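Local coordinates for blue-light-activated histidine kinase 2 (Erythrobacter litoralis HTCC2594, PDB 4R38), which senses blue light through a flavin-binding LOV domain, the part present here, and in full length acts as an ATP-dependent histidine kinase involved in light-enhanced virulence, at residues Q47-S52 and R62-E67; K68-P71 and E75-A78. One frame throughout, in Å; residues are numbered along the deposited sequence.

Contact 1 of 2, residues Q47-S52 and R62-E67. With RBF (riboflavin), chain E.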
ATOM      1  N   GLN A  47       2.965 -12.920   2.465  1.00 42.16           N
ATOM      2  CA  GLN A  47       3.028 -13.580   3.763  1.00 45.70           C
ATOM      3  C   GLN A  47       2.394 -12.750   4.865  1.00 45.04           C
ATOM      4  O   GLN A  47       1.726 -13.293   5.743  1.00 51.75           O
ATOM      5  CB  GLN A  47       4.476 -13.902   4.140  1.00 47.08           C
ATOM      6  CG  GLN A  47       5.118 -14.963   3.265  1.00 57.65           C
ATOM      7  CD  GLN A  47       6.600 -15.159   3.576  1.00 71.92           C
ATOM      8  OE1 GLN A  47       7.181 -14.427   4.381  1.00 76.98           O
ATOM      9  NE2 GLN A  47       7.216 -16.150   2.934  1.00 74.54           N
ATOM     10  N   MET A  48       2.595 -11.438   4.826  1.00 37.23           N
ATOM     11  CA  MET A  48       1.980 -10.540   5.803  1.00 43.05           C
ATOM     12  C   MET A  48       0.458 -10.450   5.659  1.00 41.85           C
ATOM     13  O   MET A  48      -0.272 -10.474   6.654  1.00 40.20           O
ATOM     14  CB  MET A  48       2.566  -9.134   5.686  1.00 38.91           C
ATOM     15  CG  MET A  48       1.919  -8.106   6.639  1.00 41.09           C
ATOM     16  SD  MET A  48       2.520  -6.429   6.338  1.00 51.18           S
ATOM     17  CE  MET A  48       1.582  -6.045   4.849  1.00 53.54           C
ATOM     18  N   THR A  49      -0.018 -10.331   4.427  1.00 37.81           N
ATOM     19  CA  THR A  49      -1.442 -10.082   4.204  1.00 41.71           C
ATOM     20  C   THR A  49      -2.281 -11.339   4.018  1.00 45.86           C
ATOM     21  O   THR A  49      -3.500 -11.286   4.189  1.00 43.70           O
ATOM     22  CB  THR A  49      -1.696  -9.220   2.972  1.00 34.28           C
ATOM     23  OG1 THR A  49      -1.427  -9.974   1.788  1.00 41.91           O
ATOM     24  CG2 THR A  49      -0.895  -7.932   3.021  1.00 34.64           C
ATOM     25  N   GLY A  50      -1.657 -12.449   3.635  1.00 47.53           N
ATOM     26  CA  GLY A  50      -2.403 -13.667   3.354  1.00 49.09           C
ATOM     27  C   GLY A  50      -3.032 -13.721   1.966  1.00 48.92           C
ATOM     28  O   GLY A  50      -3.687 -14.707   1.635  1.00 53.53           O
ATOM     29  N   TYR A  51      -2.815 -12.677   1.159  1.00 47.71           N
ATOM     30  CA  TYR A  51      -3.281 -12.626  -0.230  1.00 48.47           C
ATOM     31  C   TYR A  51      -2.215 -13.066  -1.226  1.00 52.30           C
ATOM     32  O   TYR A  51      -1.064 -12.648  -1.136  1.00 48.07           O
ATOM     33  CB  TYR A  51      -3.699 -11.200  -0.597  1.00 46.92           C
ATOM     34  CG  TYR A  51      -4.963 -10.721   0.072  1.00 48.03           C
ATOM     35  CD1 TYR A  51      -6.211 -10.973  -0.494  1.00 46.63           C
ATOM     36  CD2 TYR A  51      -4.919 -10.003   1.264  1.00 44.84           C
ATOM     37  CE1 TYR A  51      -7.369 -10.533   0.110  1.00 51.10           C
ATOM     38  CE2 TYR A  51      -6.090  -9.553   1.870  1.00 45.17           C
ATOM     39  CZ  TYR A  51      -7.298  -9.829   1.290  1.00 51.66           C
ATOM     40  OH  TYR A  51      -8.440  -9.375   1.901  1.00 47.56           O
ATOM     41  N   SER A  52      -2.605 -13.893  -2.191  1.00 47.80           N
ATOM     42  CA  SER A  52      -1.704 -14.291  -3.249  1.00 45.33           C
ATOM     43  C   SER A  52      -1.493 -13.106  -4.169  1.00 47.54           C
ATOM     44  O   SER A  52      -2.358 -12.230  -4.273  1.00 44.91           O
ATOM     45  CB  SER A  52      -2.272 -15.450  -4.056  1.00 54.28           C
ATOM     46  OG  SER A  52      -3.327 -14.988  -4.884  1.00 58.06           O
ATOM     47  N   ARG A  62      -6.373  -0.663  -1.124  1.00 34.32           N
ATOM     48  CA  ARG A  62      -7.293  -0.412  -0.026  1.00 34.03           C
ATOM     49  C   ARG A  62      -8.186  -1.610   0.320  1.00 36.34           C
ATOM     50  O   ARG A  62      -8.942  -1.538   1.271  1.00 38.68           O
ATOM     51  CB  ARG A  62      -8.205   0.811  -0.275  1.00 35.16           C
ATOM     52  CG  ARG A  62      -9.217   0.645  -1.384  1.00 37.50           C
ATOM     53  CD  ARG A  62     -10.130   1.873  -1.474  1.00 35.84           C
ATOM     54  NE  ARG A  62      -9.414   3.119  -1.773  1.00 36.06           N
ATOM     55  CZ  ARG A  62      -9.168   3.575  -3.004  1.00 38.62           C
ATOM     56  NH1 ARG A  62      -9.553   2.887  -4.076  1.00 39.92           N
ATOM     57  NH2 ARG A  62      -8.490   4.704  -3.164  1.00 38.76           N
ATOM     58  N   PHE A  63      -8.094  -2.705  -0.435  1.00 35.75           N
ATOM     59  CA  PHE A  63      -8.820  -3.923  -0.048  1.00 37.96           C
ATOM     60  C   PHE A  63      -8.332  -4.412   1.332  1.00 41.48           C
ATOM     61  O   PHE A  63      -8.972  -5.245   1.967  1.00 42.88           O
ATOM     62  CB  PHE A  63      -8.635  -5.024  -1.102  1.00 46.95           C
ATOM     63  CG  PHE A  63      -7.200  -5.428  -1.310  1.00 45.33           C
ATOM     64  CD1 PHE A  63      -6.591  -6.345  -0.466  1.00 44.15           C
ATOM     65  CD2 PHE A  63      -6.458  -4.875  -2.330  1.00 42.08           C
ATOM     66  CE1 PHE A  63      -5.290  -6.705  -0.643  1.00 43.24           C
ATOM     67  CE2 PHE A  63      -5.136  -5.237  -2.518  1.00 42.20           C
ATOM     68  CZ  PHE A  63      -4.552  -6.149  -1.661  1.00 41.65           C
ATOM     69  N   LEU A  64      -7.195  -3.889   1.788  1.00 40.36           N
ATOM     70  CA  LEU A  64      -6.681  -4.230   3.119  1.00 40.37           C
ATOM     71  C   LEU A  64      -7.352  -3.457   4.243  1.00 43.96           C
ATOM     72  O   LEU A  64      -7.199  -3.796   5.414  1.00 41.13           O
ATOM     73  CB  LEU A  64      -5.170  -3.952   3.180  1.00 35.74           C
ATOM     74  CG  LEU A  64      -4.248  -4.861   2.373  1.00 36.00           C
ATOM     75  CD1 LEU A  64      -2.813  -4.353   2.503  1.00 40.07           C
ATOM     76  CD2 LEU A  64      -4.399  -6.308   2.859  1.00 43.71           C
ATOM     77  N   GLN A  65      -8.097  -2.417   3.884  1.00 36.60           N
ATOM     78  CA  GLN A  65      -8.745  -1.557   4.870  1.00 39.47           C
ATOM     79  C   GLN A  65     -10.115  -2.096   5.272  1.00 40.74           C
ATOM     80  O   GLN A  65     -10.675  -2.995   4.636  1.00 39.47           O
ATOM     81  CB  GLN A  65      -8.877  -0.125   4.334  1.00 39.76           C
ATOM     82  CG  GLN A  65      -7.535   0.563   4.167  1.00 36.42           C
ATOM     83  CD  GLN A  65      -7.560   1.785   3.271  1.00 33.14           C
ATOM     84  OE1 GLN A  65      -8.629   2.360   2.961  1.00 34.73           O
ATOM     85  NE2 GLN A  65      -6.370   2.207   2.857  1.00 34.38           N
ATOM     86  N   GLY A  66     -10.639  -1.560   6.358  1.00 36.04           N
ATOM     87  CA  GLY A  66     -11.955  -1.957   6.813  1.00 44.22           C
ATOM     88  C   GLY A  66     -12.580  -0.998   7.798  1.00 43.18           C
ATOM     89  O   GLY A  66     -12.225   0.178   7.860  1.00 41.43           O
ATOM     90  N   GLU A  67     -13.492  -1.541   8.600  1.00 48.58           N
ATOM     91  CA  GLU A  67     -14.391  -0.749   9.398  1.00 45.39           C
ATOM     92  C   GLU A  67     -13.639   0.146  10.393  1.00 46.41           C
ATOM     93  O   GLU A  67     -14.063   1.271  10.661  1.00 45.69           O
ATOM     94  CB  GLU A  67     -15.391  -1.689  10.114  1.00 50.88           C
ATOM     95  CG  GLU A  67     -16.323  -2.483   9.155  1.00 71.86           C
ATOM     96  CD  GLU A  67     -15.589  -3.262   8.031  1.00 83.12           C
ATOM     97  OE1 GLU A  67     -14.453  -3.767   8.256  1.00 69.27           O
ATOM     98  OE2 GLU A  67     -16.148  -3.350   6.910  1.00 88.03           O
TER
HETATM   99  N1  RBF E 201      -3.253   1.227   2.076  1.00 32.94           N
HETATM  100  C2  RBF E 201      -3.403   0.291   3.050  1.00 32.43           C
HETATM  101  O2  RBF E 201      -4.400   0.296   3.747  1.00 33.68           O
HETATM  102  N3  RBF E 201      -2.422  -0.642   3.240  1.00 36.72           N
HETATM  103  C4  RBF E 201      -1.343  -0.729   2.430  1.00 34.70           C
HETATM  104  O4  RBF E 201      -0.461  -1.597   2.622  1.00 33.47           O
HETATM  105  C4A RBF E 201      -1.192   0.188   1.359  1.00 32.00           C
HETATM  106  N5  RBF E 201      -0.161   0.138   0.476  1.00 30.60           N
HETATM  107  C5A RBF E 201      -0.073   1.025  -0.530  1.00 29.86           C
HETATM  108  C6  RBF E 201       1.005   1.010  -1.458  1.00 31.93           C
HETATM  109  C7  RBF E 201       1.085   1.921  -2.510  1.00 36.78           C
HETATM  110  C7M RBF E 201       2.311   1.802  -3.450  1.00 35.29           C
HETATM  111  C8  RBF E 201       0.097   2.895  -2.647  1.00 33.17           C
HETATM  112  C8M RBF E 201       0.088   3.960  -3.745  1.00 38.39           C
HETATM  113  C9  RBF E 201      -0.941   2.937  -1.757  1.00 33.20           C
HETATM  114  C9A RBF E 201      -1.062   2.019  -0.673  1.00 33.32           C
HETATM  115  N10 RBF E 201      -2.151   2.081   0.180  1.00 31.29           N
HETATM  116  C10 RBF E 201      -2.230   1.167   1.220  1.00 30.46           C
HETATM  117  C1' RBF E 201      -3.162   3.137   0.122  1.00 32.03           C
HETATM  118  C2' RBF E 201      -4.424   2.855  -0.686  1.00 29.30           C
HETATM  119  O2' RBF E 201      -4.064   2.156  -1.807  1.00 33.78           O
HETATM  120  C3' RBF E 201      -5.079   4.180  -1.060  1.00 33.86           C
HETATM  121  O3' RBF E 201      -4.232   4.905  -1.908  1.00 34.84           O
HETATM  122  C4' RBF E 201      -5.369   5.039   0.168  1.00 33.84           C
HETATM  123  O4' RBF E 201      -6.236   4.382   1.055  1.00 33.45           O
HETATM  124  C5' RBF E 201      -5.988   6.371  -0.238  1.00 33.89           C
HETATM  125  O5' RBF E 201      -7.187   6.151  -0.962  1.00 35.28           O
HETATM  126  O   HOH W   1      -8.251  -7.555   3.890  1.00 45.96           O

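Contact 2 of 2, residues K68-P71 and E75-A78. With RBF (riboflavin), chain E.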
ATOM      1  N   LYS A  68     -12.517  -0.336  10.916  1.00 44.38           N
ATOM      2  CA  LYS A  68     -11.763   0.409  11.930  1.00 47.94           C
ATOM      3  C   LYS A  68     -10.708   1.372  11.358  1.00 40.36           C
ATOM      4  O   LYS A  68     -10.097   2.143  12.093  1.00 49.37           O
ATOM      5  CB  LYS A  68     -11.090  -0.568  12.900  1.00 51.57           C
ATOM      6  CG  LYS A  68     -12.059  -1.446  13.694  1.00 63.15           C
ATOM      7  CD  LYS A  68     -11.278  -2.361  14.634  1.00 70.27           C
ATOM      8  CE  LYS A  68     -12.182  -3.246  15.489  1.00 72.09           C
ATOM      9  NZ  LYS A  68     -11.375  -4.126  16.385  1.00 73.37           N
ATOM     10  N   THR A  69     -10.512   1.350  10.044  1.00 41.34           N
ATOM     11  CA  THR A  69      -9.518   2.199   9.396  1.00 37.87           C
ATOM     12  C   THR A  69      -9.872   3.673   9.543  1.00 39.04           C
ATOM     13  O   THR A  69     -10.991   4.093   9.238  1.00 41.68           O
ATOM     14  CB  THR A  69      -9.440   1.832   7.921  1.00 40.62           C
ATOM     15  OG1 THR A  69      -9.023   0.464   7.803  1.00 40.89           O
ATOM     16  CG2 THR A  69      -8.489   2.736   7.175  1.00 40.93           C
ATOM     17  N   ASP A  70      -8.920   4.447  10.033  1.00 39.03           N
ATOM     18  CA  ASP A  70      -9.134   5.860  10.308  1.00 42.71           C
ATOM     19  C   ASP A  70      -9.277   6.669   9.021  1.00 34.98           C
ATOM     20  O   ASP A  70      -8.407   6.608   8.167  1.00 35.39           O
ATOM     21  CB  ASP A  70      -7.917   6.401  11.058  1.00 41.61           C
ATOM     22  CG  ASP A  70      -8.112   7.828  11.513  1.00 47.71           C
ATOM     23  OD1 ASP A  70      -8.873   8.040  12.467  1.00 56.39           O
ATOM     24  OD2 ASP A  70      -7.501   8.746  10.943  1.00 52.52           O
ATOM     25  N   PRO A  71     -10.352   7.462   8.882  1.00 36.55           N
ATOM     26  CA  PRO A  71     -10.483   8.229   7.631  1.00 35.93           C
ATOM     27  C   PRO A  71      -9.475   9.367   7.471  1.00 38.11           C
ATOM     28  O   PRO A  71      -9.099   9.695   6.328  1.00 34.96           O
ATOM     29  CB  PRO A  71     -11.911   8.786   7.692  1.00 38.03           C
ATOM     30  CG  PRO A  71     -12.288   8.748   9.131  1.00 38.81           C
ATOM     31  CD  PRO A  71     -11.547   7.569   9.724  1.00 37.63           C
ATOM     32  N   GLU A  75      -7.077   9.821   4.213  1.00 33.54           N
ATOM     33  CA  GLU A  75      -6.981  11.068   3.436  1.00 37.21           C
ATOM     34  C   GLU A  75      -5.542  11.630   3.363  1.00 41.57           C
ATOM     35  O   GLU A  75      -5.151  12.213   2.352  1.00 41.61           O
ATOM     36  CB  GLU A  75      -7.994  12.112   3.931  1.00 39.21           C
ATOM     37  CG  GLU A  75      -7.874  13.496   3.299  1.00 47.28           C
ATOM     38  CD  GLU A  75      -7.751  13.497   1.759  1.00 53.71           C
ATOM     39  OE1 GLU A  75      -8.213  12.548   1.061  1.00 45.20           O
ATOM     40  OE2 GLU A  75      -7.185  14.482   1.246  1.00 50.06           O
ATOM     41  N   ARG A  76      -4.739  11.430   4.404  1.00 36.68           N
ATOM     42  CA  ARG A  76      -3.320  11.818   4.319  1.00 36.12           C
ATOM     43  C   ARG A  76      -2.588  11.049   3.205  1.00 39.56           C
ATOM     44  O   ARG A  76      -1.806  11.619   2.434  1.00 42.18           O
ATOM     45  CB  ARG A  76      -2.671  11.660   5.692  1.00 41.35           C
ATOM     46  CG  ARG A  76      -3.159  12.749   6.647  1.00 45.50           C
ATOM     47  CD  ARG A  76      -2.346  12.871   7.921  1.00 50.51           C
ATOM     48  NE  ARG A  76      -2.439  11.673   8.749  1.00 51.96           N
ATOM     49  CZ  ARG A  76      -3.386  11.429   9.648  1.00 54.32           C
ATOM     50  NH1 ARG A  76      -4.376  12.290   9.856  1.00 56.36           N
ATOM     51  NH2 ARG A  76      -3.350  10.296  10.336  1.00 55.95           N
ATOM     52  N   LEU A  77      -2.852   9.751   3.123  1.00 34.63           N
ATOM     53  CA  LEU A  77      -2.362   8.922   2.064  1.00 36.03           C
ATOM     54  C   LEU A  77      -2.830   9.382   0.688  1.00 36.78           C
ATOM     55  O   LEU A  77      -2.036   9.511  -0.213  1.00 38.73           O
ATOM     56  CB  LEU A  77      -2.761   7.473   2.285  1.00 34.07           C
ATOM     57  CG  LEU A  77      -2.210   6.742   3.522  1.00 34.40           C
ATOM     58  CD1 LEU A  77      -2.702   5.291   3.560  1.00 35.72           C
ATOM     59  CD2 LEU A  77      -0.733   6.774   3.591  1.00 37.44           C
ATOM     60  N   ALA A  78      -4.133   9.583   0.519  1.00 33.61           N
ATOM     61  CA  ALA A  78      -4.633  10.042  -0.772  1.00 35.26           C
ATOM     62  C   ALA A  78      -4.020  11.376  -1.165  1.00 37.66           C
ATOM     63  O   ALA A  78      -3.697  11.592  -2.327  1.00 36.89           O
ATOM     64  CB  ALA A  78      -6.159  10.156  -0.740  1.00 37.71           C
TER
HETATM   65  N1  RBF E 201      -3.253   1.227   2.076  1.00 32.94           N
HETATM   66  C2  RBF E 201      -3.403   0.291   3.050  1.00 32.43           C
HETATM   67  O2  RBF E 201      -4.400   0.296   3.747  1.00 33.68           O
HETATM   68  N3  RBF E 201      -2.422  -0.642   3.240  1.00 36.72           N
HETATM   69  C4  RBF E 201      -1.343  -0.729   2.430  1.00 34.70           C
HETATM   70  O4  RBF E 201      -0.461  -1.597   2.622  1.00 33.47           O
HETATM   71  C4A RBF E 201      -1.192   0.188   1.359  1.00 32.00           C
HETATM   72  N5  RBF E 201      -0.161   0.138   0.476  1.00 30.60           N
HETATM   73  C5A RBF E 201      -0.073   1.025  -0.530  1.00 29.86           C
HETATM   74  C6  RBF E 201       1.005   1.010  -1.458  1.00 31.93           C
HETATM   75  C7  RBF E 201       1.085   1.921  -2.510  1.00 36.78           C
HETATM   76  C7M RBF E 201       2.311   1.802  -3.450  1.00 35.29           C
HETATM   77  C8  RBF E 201       0.097   2.895  -2.647  1.00 33.17           C
HETATM   78  C8M RBF E 201       0.088   3.960  -3.745  1.00 38.39           C
HETATM   79  C9  RBF E 201      -0.941   2.937  -1.757  1.00 33.20           C
HETATM   80  C9A RBF E 201      -1.062   2.019  -0.673  1.00 33.32           C
HETATM   81  N10 RBF E 201      -2.151   2.081   0.180  1.00 31.29           N
HETATM   82  C10 RBF E 201      -2.230   1.167   1.220  1.00 30.46           C
HETATM   83  C1' RBF E 201      -3.162   3.137   0.122  1.00 32.03           C
HETATM   84  C2' RBF E 201      -4.424   2.855  -0.686  1.00 29.30           C
HETATM   85  O2' RBF E 201      -4.064   2.156  -1.807  1.00 33.78           O
HETATM   86  C3' RBF E 201      -5.079   4.180  -1.060  1.00 33.86           C
HETATM   87  O3' RBF E 201      -4.232   4.905  -1.908  1.00 34.84           O
HETATM   88  C4' RBF E 201      -5.369   5.039   0.168  1.00 33.84           C
HETATM   89  O4' RBF E 201      -6.236   4.382   1.055  1.00 33.45           O
HETATM   90  C5' RBF E 201      -5.988   6.371  -0.238  1.00 33.89           C
HETATM   91  O5' RBF E 201      -7.187   6.151  -0.962  1.00 35.28           O

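Contact 1 of 2, residues Q47-S52 and R62-E67
One face of the Y51 ring receives the edge of F63: CE1 of F63 lies 3.8 Å from CD2 of Y51, over the rim of the tyrosine rather than its centre. The planes stand at 70° with ring centroids 5.0 Å apart, a T-shaped (edge-to-face) stack. Water 1 sits in the plane of the tyrosine ring at its hydroxyl edge, accepting from Y51 OH and donating to F63 O, so the tyrosine reaches the backbone of the opposite segment through a single bridge.

L64 packs beside the stack. Its CD2 meets Y51 CE2 obliquely at 3.8 Å and also touches CG2 of T49, whereas CD1 turns to the flavin, 3.6 Å from riboflavin O4. The forked leucine thus joins the end of helix 43-49 to the chromophore. T49 suits this end: chi1 of 71° sets OG1 between backbone N and carbonyl carbon, where it accepts from Y51 N in an ST turn and bonds to F45 O, leaving CG2 for L64. G50 follows with positive phi, a conformation glycine takes easily.

Polar side chains of 62-67 grip riboflavin. Q65 NE2 donates to O4' (2.8 Å) and to O2 of the flavin, with a weak third bond to N1. R62 NH2 meets O5' in the guanidinium plane at 2.9 Å, while its NH1 forms a salt bridge with D35. The L64 side chain lies about 4 Å from that of C61, the cysteine that forms the flavin adduct, not bonded to flavin here. Direct contacts between the segments are therefore apolar, with one water-mediated polar link, while Q65 NE2 and R62 NH2 donate to riboflavin.

Contact 2 of 2, residues K68-P71 and E75-A78
P71 O accepts from E75 N at 2.9 Å, an i to i+4 bond in the first turn of helix 71-82, the long helix of the PAS fold. The N-H...O angle is 158°. CB of E75 lies in ordinary van der Waals contact with the same oxygen, 3.6 Å away.

Proline fits the first helical position, since its ring supplies no N-H and none is required of it there, while its fixed phi already suits a helix. D70, just before it, is the N-cap: OD2 accepts from A73 N, a backbone N-H that has no carbonyl one turn earlier within the helix. With chi1 at -174°, anti to the backbone N, the carboxylate is placed so that OD2 reaches A73 N. Its charge probably also favours the positive end of the helix dipole. R76 NH2 comes to 4.5 Å from D70 OD2, beyond a salt bridge, where any attraction is probably weak; the arginine's firm partner is E89 of strand 87-94, bound through NE. E75 carries its charge away from P71 to a salt bridge with R82, two turns further along the helix.

Charged side chains suit this solvent-facing turn; L77, by contrast, is buried, against V87 and E89 of strand 87-94 and L105 and M107 of strand 100-109. Next to it, the small A78 lets the ribityl chain come close, its CB 3.8 Å from riboflavin C5'.

How the contacts relate
Contacts 1 and 2 follow each other along one PAS (LOV) domain, their centres about 15 Å apart: residues 62-67 run directly into 68-71, and the two contacts otherwise do not touch. Contact 1 joins the end of helix 43-49 to the 3-10 turn preceding the loop; contact 2 is the start of helix 71-82, which that loop leads into. Both lie beside strand 87-94, an outermost strand of the five-stranded antiparallel sheet. Riboflavin is their common partner, but unequally: contact 1 supplies R62, L64 and Q65 to the pocket, whereas contact 2 starts the helix that brings A78 to the ribityl chain.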